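Local coordinates for glycinin A3B4 subunit (Glycine max, PDB 2D5F), which serves as an 11S seed storage globulin of soybean whose subunits assemble into hexamers, probably laid down as a nutrient reserve for the seedling, at residues B[205-210]-B[224-228]; B[353-357]-B[447-451]; B[454-460]-B[486-491]. One frame throughout, in Å; residues are numbered along the deposited sequence.

Contact 1 (B[205-210]-B[224-228])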
# COMPACT_ATOMS: atom_id res chain seq x y z
N LEU B 205 -27.36 14.23 23.32
CA LEU B 205 -28.80 14.23 23.07
C LEU B 205 -29.52 15.30 23.90
O LEU B 205 -30.54 15.83 23.47
CB LEU B 205 -29.37 12.84 23.37
CG LEU B 205 -29.83 12.01 22.17
CD1 LEU B 205 -28.92 12.24 20.99
CD2 LEU B 205 -29.86 10.53 22.54
N SER B 206 -28.97 15.64 25.06
CA SER B 206 -29.58 16.66 25.90
C SER B 206 -29.46 18.05 25.26
O SER B 206 -30.05 19.02 25.75
CB SER B 206 -28.94 16.68 27.29
OG SER B 206 -27.61 17.18 27.25
N GLY B 207 -28.72 18.13 24.16
CA GLY B 207 -28.54 19.40 23.47
C GLY B 207 -29.64 19.68 22.46
O GLY B 207 -29.69 20.76 21.88
N PHE B 208 -30.51 18.70 22.26
CA PHE B 208 -31.63 18.82 21.33
C PHE B 208 -32.94 18.84 22.12
O PHE B 208 -33.02 18.27 23.21
CB PHE B 208 -31.65 17.62 20.37
CG PHE B 208 -30.47 17.57 19.44
CD1 PHE B 208 -30.49 18.29 18.24
CD2 PHE B 208 -29.35 16.80 19.75
CE1 PHE B 208 -29.40 18.24 17.37
CE2 PHE B 208 -28.26 16.75 18.89
CZ PHE B 208 -28.28 17.48 17.70
N SER B 209 -33.96 19.50 21.58
CA SER B 209 -35.26 19.58 22.24
C SER B 209 -35.99 18.25 22.09
O SER B 209 -35.81 17.56 21.08
CB SER B 209 -36.10 20.68 21.61
OG SER B 209 -36.49 20.32 20.30
N LYS B 210 -36.81 17.89 23.07
CA LYS B 210 -37.55 16.63 22.99
C LYS B 210 -38.45 16.60 21.76
O LYS B 210 -38.67 15.55 21.16
CB LYS B 210 -38.40 16.39 24.25
CG LYS B 210 -39.52 17.40 24.49
CD LYS B 210 -40.35 17.00 25.72
CE LYS B 210 -41.22 18.15 26.21
NZ LYS B 210 -42.03 18.72 25.10
N ALA B 224 -38.70 10.69 23.91
CA ALA B 224 -37.70 11.68 23.53
C ALA B 224 -37.16 12.45 24.73
O ALA B 224 -35.97 12.77 24.77
CB ALA B 224 -38.28 12.64 22.49
N GLU B 225 -38.02 12.77 25.69
CA GLU B 225 -37.57 13.50 26.87
C GLU B 225 -36.60 12.64 27.67
O GLU B 225 -35.59 13.13 28.16
CB GLU B 225 -38.75 13.92 27.76
CG GLU B 225 -38.31 14.57 29.08
CD GLU B 225 -37.75 15.98 28.92
OE1 GLU B 225 -36.96 16.23 27.98
OE2 GLU B 225 -38.08 16.85 29.75
N LYS B 226 -36.91 11.35 27.79
CA LYS B 226 -36.04 10.45 28.53
C LYS B 226 -34.70 10.30 27.83
O LYS B 226 -33.68 10.04 28.47
CB LYS B 226 -36.70 9.08 28.69
CG LYS B 226 -37.79 9.06 29.75
CD LYS B 226 -38.21 7.65 30.09
CE LYS B 226 -38.98 7.62 31.40
NZ LYS B 226 -39.21 6.23 31.88
N LEU B 227 -34.70 10.48 26.51
CA LEU B 227 -33.46 10.37 25.74
C LEU B 227 -32.51 11.50 26.09
O LEU B 227 -31.31 11.42 25.81
CB LEU B 227 -33.77 10.41 24.24
CG LEU B 227 -34.39 9.14 23.65
CD1 LEU B 227 -34.58 9.32 22.15
CD2 LEU B 227 -33.49 7.94 23.93
N ARG B 228 -33.04 12.55 26.72
CA ARG B 228 -32.25 13.70 27.12
C ARG B 228 -31.71 13.58 28.55
O ARG B 228 -30.97 14.45 29.01
CB ARG B 228 -33.08 14.98 26.98
CG ARG B 228 -33.69 15.18 25.60
CD ARG B 228 -34.57 16.42 25.51
NE ARG B 228 -33.81 17.66 25.58
CZ ARG B 228 -33.83 18.50 26.61
NH1 ARG B 228 -33.09 19.60 26.59
NH2 ARG B 228 -34.60 18.24 27.66
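R228 NE donates to F208 O over only 2.6 Å, the shortest polar bond between 205-210 and 224-228. It meets the carbonyl almost head-on (C=O...N 161°), with the oxygen slightly tilted from the guanidinium plane. R228 NH1 adds a weak bond to S206 O at 3.2 Å. R228 NH2, meanwhile, forms a salt bridge with E225 OE1 at 3.1 Å, in the guanidinium plane and on the syn side of the carboxylate, which, with the NE bond, helps fix the rotation of the group. A bend at chi3 (69°) turns the guanidinium toward F208 and leaves R228 CD 3.6 Å from K210 N. K210 CB sits over the backbone N and CA of E225, and CD lies against E225 CB, while NZ runs on to a salt bridge with E221. A224 CB presses on K210 O at 3.2 Å. Further along, L205 CB packs on L227 O at 3.4 Å, and I455 of the second subunit also packs on L205. One guanidinium, its charge probably balanced in part by E225, thus spends three nitrogens on three acceptors and holds the loop before helix 210-216 to segment 224-228 through two backbone carbonyls.

Contact 2 (B[353-357]-B[447-451])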
# COMPACT_ATOMS: atom_id res chain seq x y z
N THR B 353 5.13 -7.86 23.21
CA THR B 353 4.80 -6.73 22.35
C THR B 353 3.47 -6.90 21.63
O THR B 353 3.16 -7.96 21.12
CB THR B 353 5.90 -6.52 21.29
OG1 THR B 353 7.17 -6.42 21.93
CG2 THR B 353 5.64 -5.23 20.50
N LEU B 354 2.68 -5.83 21.61
CA LEU B 354 1.39 -5.81 20.94
C LEU B 354 1.43 -4.61 19.99
O LEU B 354 1.48 -3.47 20.43
CB LEU B 354 0.25 -5.64 21.94
CG LEU B 354 -1.16 -5.34 21.39
CD1 LEU B 354 -1.53 -6.35 20.32
CD2 LEU B 354 -2.18 -5.37 22.53
N ASN B 355 1.45 -4.88 18.70
CA ASN B 355 1.50 -3.83 17.70
C ASN B 355 0.59 -4.17 16.53
O ASN B 355 -0.24 -5.08 16.62
CB ASN B 355 2.94 -3.64 17.22
CG ASN B 355 3.58 -4.94 16.75
OD1 ASN B 355 2.91 -5.78 16.16
ND2 ASN B 355 4.87 -5.10 17.02
N SER B 356 0.75 -3.44 15.43
CA SER B 356 -0.08 -3.64 14.25
C SER B 356 0.10 -5.01 13.58
O SER B 356 -0.74 -5.41 12.77
CB SER B 356 0.15 -2.51 13.24
OG SER B 356 1.51 -2.40 12.89
N LEU B 357 1.17 -5.72 13.91
CA LEU B 357 1.38 -7.04 13.33
C LEU B 357 0.53 -8.08 14.06
O LEU B 357 0.38 -9.21 13.59
CB LEU B 357 2.86 -7.44 13.39
CG LEU B 357 3.89 -6.54 12.71
CD1 LEU B 357 5.23 -7.24 12.76
CD2 LEU B 357 3.50 -6.27 11.26
N HIS B 447 3.13 4.83 18.42
CA HIS B 447 3.43 4.41 17.06
C HIS B 447 2.85 3.01 16.93
O HIS B 447 2.91 2.22 17.88
CB HIS B 447 4.94 4.41 16.81
CG HIS B 447 5.31 4.24 15.37
ND1 HIS B 447 5.23 3.03 14.71
CD2 HIS B 447 5.74 5.14 14.45
CE1 HIS B 447 5.59 3.19 13.45
NE2 HIS B 447 5.90 4.46 13.26
N HIS B 448 2.27 2.70 15.77
CA HIS B 448 1.62 1.41 15.51
C HIS B 448 2.59 0.23 15.53
O HIS B 448 2.18 -0.92 15.71
CB HIS B 448 0.87 1.44 14.17
CG HIS B 448 1.76 1.34 12.96
ND1 HIS B 448 2.17 0.13 12.43
CD2 HIS B 448 2.32 2.30 12.18
CE1 HIS B 448 2.93 0.35 11.37
NE2 HIS B 448 3.04 1.66 11.20
N ASN B 449 3.87 0.52 15.34
CA ASN B 449 4.91 -0.51 15.33
C ASN B 449 6.18 0.11 15.93
O ASN B 449 7.20 0.24 15.26
CB ASN B 449 5.16 -0.99 13.89
CG ASN B 449 6.06 -2.21 13.83
OD1 ASN B 449 6.30 -2.88 14.84
ND2 ASN B 449 6.55 -2.52 12.64
N ALA B 450 6.09 0.50 17.20
CA ALA B 450 7.20 1.12 17.90
C ALA B 450 8.38 0.15 17.99
O ALA B 450 8.20 -1.03 18.29
CB ALA B 450 6.76 1.55 19.29
N VAL B 451 9.58 0.63 17.72
CA VAL B 451 10.75 -0.22 17.78
C VAL B 451 11.74 0.33 18.78
O VAL B 451 11.95 1.54 18.86
CB VAL B 451 11.44 -0.35 16.40
CG1 VAL B 451 10.46 -0.89 15.38
CG2 VAL B 451 11.96 0.99 15.94
O HOH W 1 5.96 -2.55 18.48
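S356 and H448 make the tight part of this contact, gripping each other through backbone and side chain at once. S356 N donates to H448 O at 2.9 Å, and the donor comes in nearly in line with the carbonyl (C=O...N 163°). S356 OG stands between its own backbone N and carbonyl carbon (chi1 56°), which brings it to the edge of the H448 imidazole, in the ring plane and 2.7 Å from H448 ND1; either atom could be the donor. S356 OG also lies 3.3 Å from H448 O, a weak and unsettled bond. N355 CB closes on H448 O too, at 3.2 Å, so the H448 peptide is crowded by two consecutive residues. R363 of helix 362-365 packs on both S356 and H448.

The N355–N449 side is looser. These side chains run side by side and point the same way, but their amide planes are 74° apart, and N355 ND2 lies 3.4 Å from N449 OD1 without a hydrogen bond. A water links the same ND2 to the next residue along, accepting from N355 ND2 at 3.1 Å and donating to A450 O at 2.7 Å. ND2 also makes a weak bond to E324 O of the third subunit, whose N325 packs on N449.

Each segment is braced locally as well. N355 OD1 accepts from L357 N at 2.8 Å, and H447 ND1 takes the amide of N449 in the plane of its ring. The first of these is an Asx turn directly after strand 349-354; the contact joins it to the loop leaving strand 438-445, past the start of the intervening strand 368-374, at one end of an antiparallel sheet in the second cupin barrel.

Contact 3 (B[454-460]-B[486-491])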
# COMPACT_ATOMS: atom_id res chain seq x y z
N TYR B 454 18.36 -1.98 22.53
CA TYR B 454 19.02 -2.04 23.83
C TYR B 454 20.53 -1.94 23.59
O TYR B 454 21.05 -2.48 22.62
CB TYR B 454 18.61 -3.29 24.62
CG TYR B 454 18.90 -4.64 23.98
CD1 TYR B 454 19.86 -5.50 24.53
CD2 TYR B 454 18.15 -5.10 22.90
CE1 TYR B 454 20.06 -6.77 24.02
CE2 TYR B 454 18.35 -6.38 22.38
CZ TYR B 454 19.31 -7.21 22.94
OH TYR B 454 19.50 -8.48 22.44
N ILE B 455 21.22 -1.20 24.45
CA ILE B 455 22.64 -0.98 24.26
C ILE B 455 23.53 -2.21 24.17
O ILE B 455 24.51 -2.21 23.44
CB ILE B 455 23.16 0.03 25.32
CG1 ILE B 455 22.44 1.37 25.10
CG2 ILE B 455 24.68 0.21 25.19
CD1 ILE B 455 22.78 2.48 26.07
N LYS B 456 23.20 -3.28 24.89
CA LYS B 456 24.02 -4.50 24.79
C LYS B 456 24.08 -4.93 23.32
O LYS B 456 25.15 -5.23 22.79
CB LYS B 456 23.41 -5.64 25.61
CG LYS B 456 23.44 -5.43 27.11
CD LYS B 456 22.77 -6.59 27.85
CE LYS B 456 23.46 -7.91 27.53
NZ LYS B 456 22.74 -9.07 28.12
N ASP B 457 22.92 -4.94 22.66
CA ASP B 457 22.84 -5.33 21.26
C ASP B 457 23.59 -4.35 20.37
O ASP B 457 24.12 -4.73 19.32
CB ASP B 457 21.37 -5.41 20.84
CG ASP B 457 21.19 -5.80 19.39
OD1 ASP B 457 21.56 -6.93 19.01
OD2 ASP B 457 20.69 -4.96 18.62
N VAL B 458 23.65 -3.09 20.79
CA VAL B 458 24.35 -2.07 20.02
C VAL B 458 25.85 -2.37 20.03
O VAL B 458 26.51 -2.26 19.00
CB VAL B 458 24.11 -0.65 20.60
CG1 VAL B 458 24.96 0.36 19.86
CG2 VAL B 458 22.64 -0.28 20.48
N PHE B 459 26.38 -2.74 21.19
CA PHE B 459 27.80 -3.07 21.29
C PHE B 459 28.15 -4.19 20.30
O PHE B 459 29.19 -4.15 19.64
CB PHE B 459 28.16 -3.54 22.71
CG PHE B 459 28.11 -2.45 23.75
CD1 PHE B 459 27.80 -2.76 25.07
CD2 PHE B 459 28.38 -1.13 23.41
CE1 PHE B 459 27.75 -1.76 26.04
CE2 PHE B 459 28.34 -0.12 24.38
CZ PHE B 459 28.02 -0.44 25.70
N ARG B 460 27.26 -5.17 20.18
CA ARG B 460 27.49 -6.29 19.29
C ARG B 460 27.54 -5.89 17.82
O ARG B 460 28.23 -6.54 17.02
CB ARG B 460 26.42 -7.37 19.49
CG ARG B 460 26.39 -7.96 20.89
CD ARG B 460 25.70 -9.32 20.91
NE ARG B 460 24.27 -9.24 20.64
CZ ARG B 460 23.35 -8.95 21.56
NH1 ARG B 460 23.70 -8.72 22.82
NH2 ARG B 460 22.07 -8.92 21.22
N ASN B 486 24.54 -13.21 29.27
CA ASN B 486 23.31 -13.49 28.55
C ASN B 486 23.22 -12.49 27.41
O ASN B 486 23.73 -11.38 27.52
CB ASN B 486 22.09 -13.39 29.49
CG ASN B 486 22.18 -12.21 30.44
OD1 ASN B 486 21.43 -12.12 31.41
ND2 ASN B 486 23.10 -11.29 30.17
N SER B 487 22.57 -12.88 26.32
CA SER B 487 22.46 -12.02 25.15
C SER B 487 21.32 -10.99 25.12
O SER B 487 21.51 -9.87 24.65
CB SER B 487 22.38 -12.90 23.90
OG SER B 487 22.51 -12.13 22.72
N GLY B 488 20.16 -11.38 25.63
CA GLY B 488 19.01 -10.49 25.61
C GLY B 488 19.01 -9.24 26.48
O GLY B 488 19.98 -8.97 27.19
N PRO B 489 17.92 -8.46 26.43
CA PRO B 489 17.73 -7.22 27.20
C PRO B 489 17.36 -7.46 28.66
O PRO B 489 17.44 -6.55 29.49
CB PRO B 489 16.61 -6.52 26.43
CG PRO B 489 15.77 -7.66 25.98
CD PRO B 489 16.80 -8.67 25.50
N LEU B 490 16.96 -8.68 28.98
CA LEU B 490 16.58 -9.01 30.35
C LEU B 490 17.79 -9.65 31.04
O LEU B 490 18.25 -10.71 30.63
CB LEU B 490 15.38 -9.95 30.35
CG LEU B 490 14.15 -9.28 29.73
CD1 LEU B 490 13.11 -10.32 29.35
CD2 LEU B 490 13.59 -8.26 30.71
N VAL B 491 18.28 -8.98 32.08
CA VAL B 491 19.46 -9.44 32.81
C VAL B 491 19.26 -9.83 34.27
O VAL B 491 18.65 -9.11 35.06
CB VAL B 491 20.55 -8.35 32.76
CG1 VAL B 491 21.75 -8.77 33.61
CG2 VAL B 491 20.97 -8.11 31.32
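Y454 lies flat against P489, and its side chain can be followed outward atom by atom. CB points toward 486-491, and with CG set between the backbone N and carbonyl carbon (chi1 59°) the ring turns a face to the proline. Y454 CG lies 3.8 Å from P489 CB, which makes a CH-pi contact 15° off the ring normal. Y454 CD1 meets P489 CA at 3.8 Å, and Y454 CE1 approaches P489 N at 3.6 Å. CD2 also faces P489 CB, CE2 and CZ face P489 CD, and the opposite ring face carries D457 CB over its centre. At the tip, Y454 OH accepts from R460 NH2 at 2.9 Å, practically in the guanidinium plane; it also lies near S487 O, at the ring edge, in what is at best a weak bond. Replacing Y454 by an alanine would probably open a gap between P489 and D457 and leave R460 NH2 without its hydroxyl acceptor.

The contact sits on the second cupin barrel, where strand 379-385 pairs with both 452-454 and 490-491, so helix 455-461, which follows strand 452-454, and residues 486-489, which lead into strand 490-491, meet beside it. R460 is sandwiched between D457 CA on one guanidinium face and S487 OG on the other, with a weak bond from R460 NH1 to S487 O at 3.1 Å; NH2 also forms a salt bridge with D457 OD1.

K456 bends at chi3 to put its ammonium between two carbonyls. K456 NZ donates to G488 O at 2.9 Å, in the carbonyl plane, and to N486 O at 2.6 Å, this time from above the plane. V491 CG2 packs against the K456 side chain near CD and NZ. From outside, E90 of the third subunit accepts from the amides of S487 and G488.

Within one chain the contacts are spread widely: contact 1 lies on the opposite side of the chain's centre from the other two, its own centre 42 Å from that of contact 2 and 60 Å from that of contact 3. Assembly brings the far ends together, because L205 of contact 1 in one subunit packs on I455 of contact 3 in a neighbour. Contacts 2 and 3 are 20 Å apart between centres, adjoin along the sequence, and both face the third subunit. A magnesium ion lies about 10 Å from the side chain of P489 in contact 3. The carbonate pocket is lined by residues of the first cupin domain, none of them in these contacts.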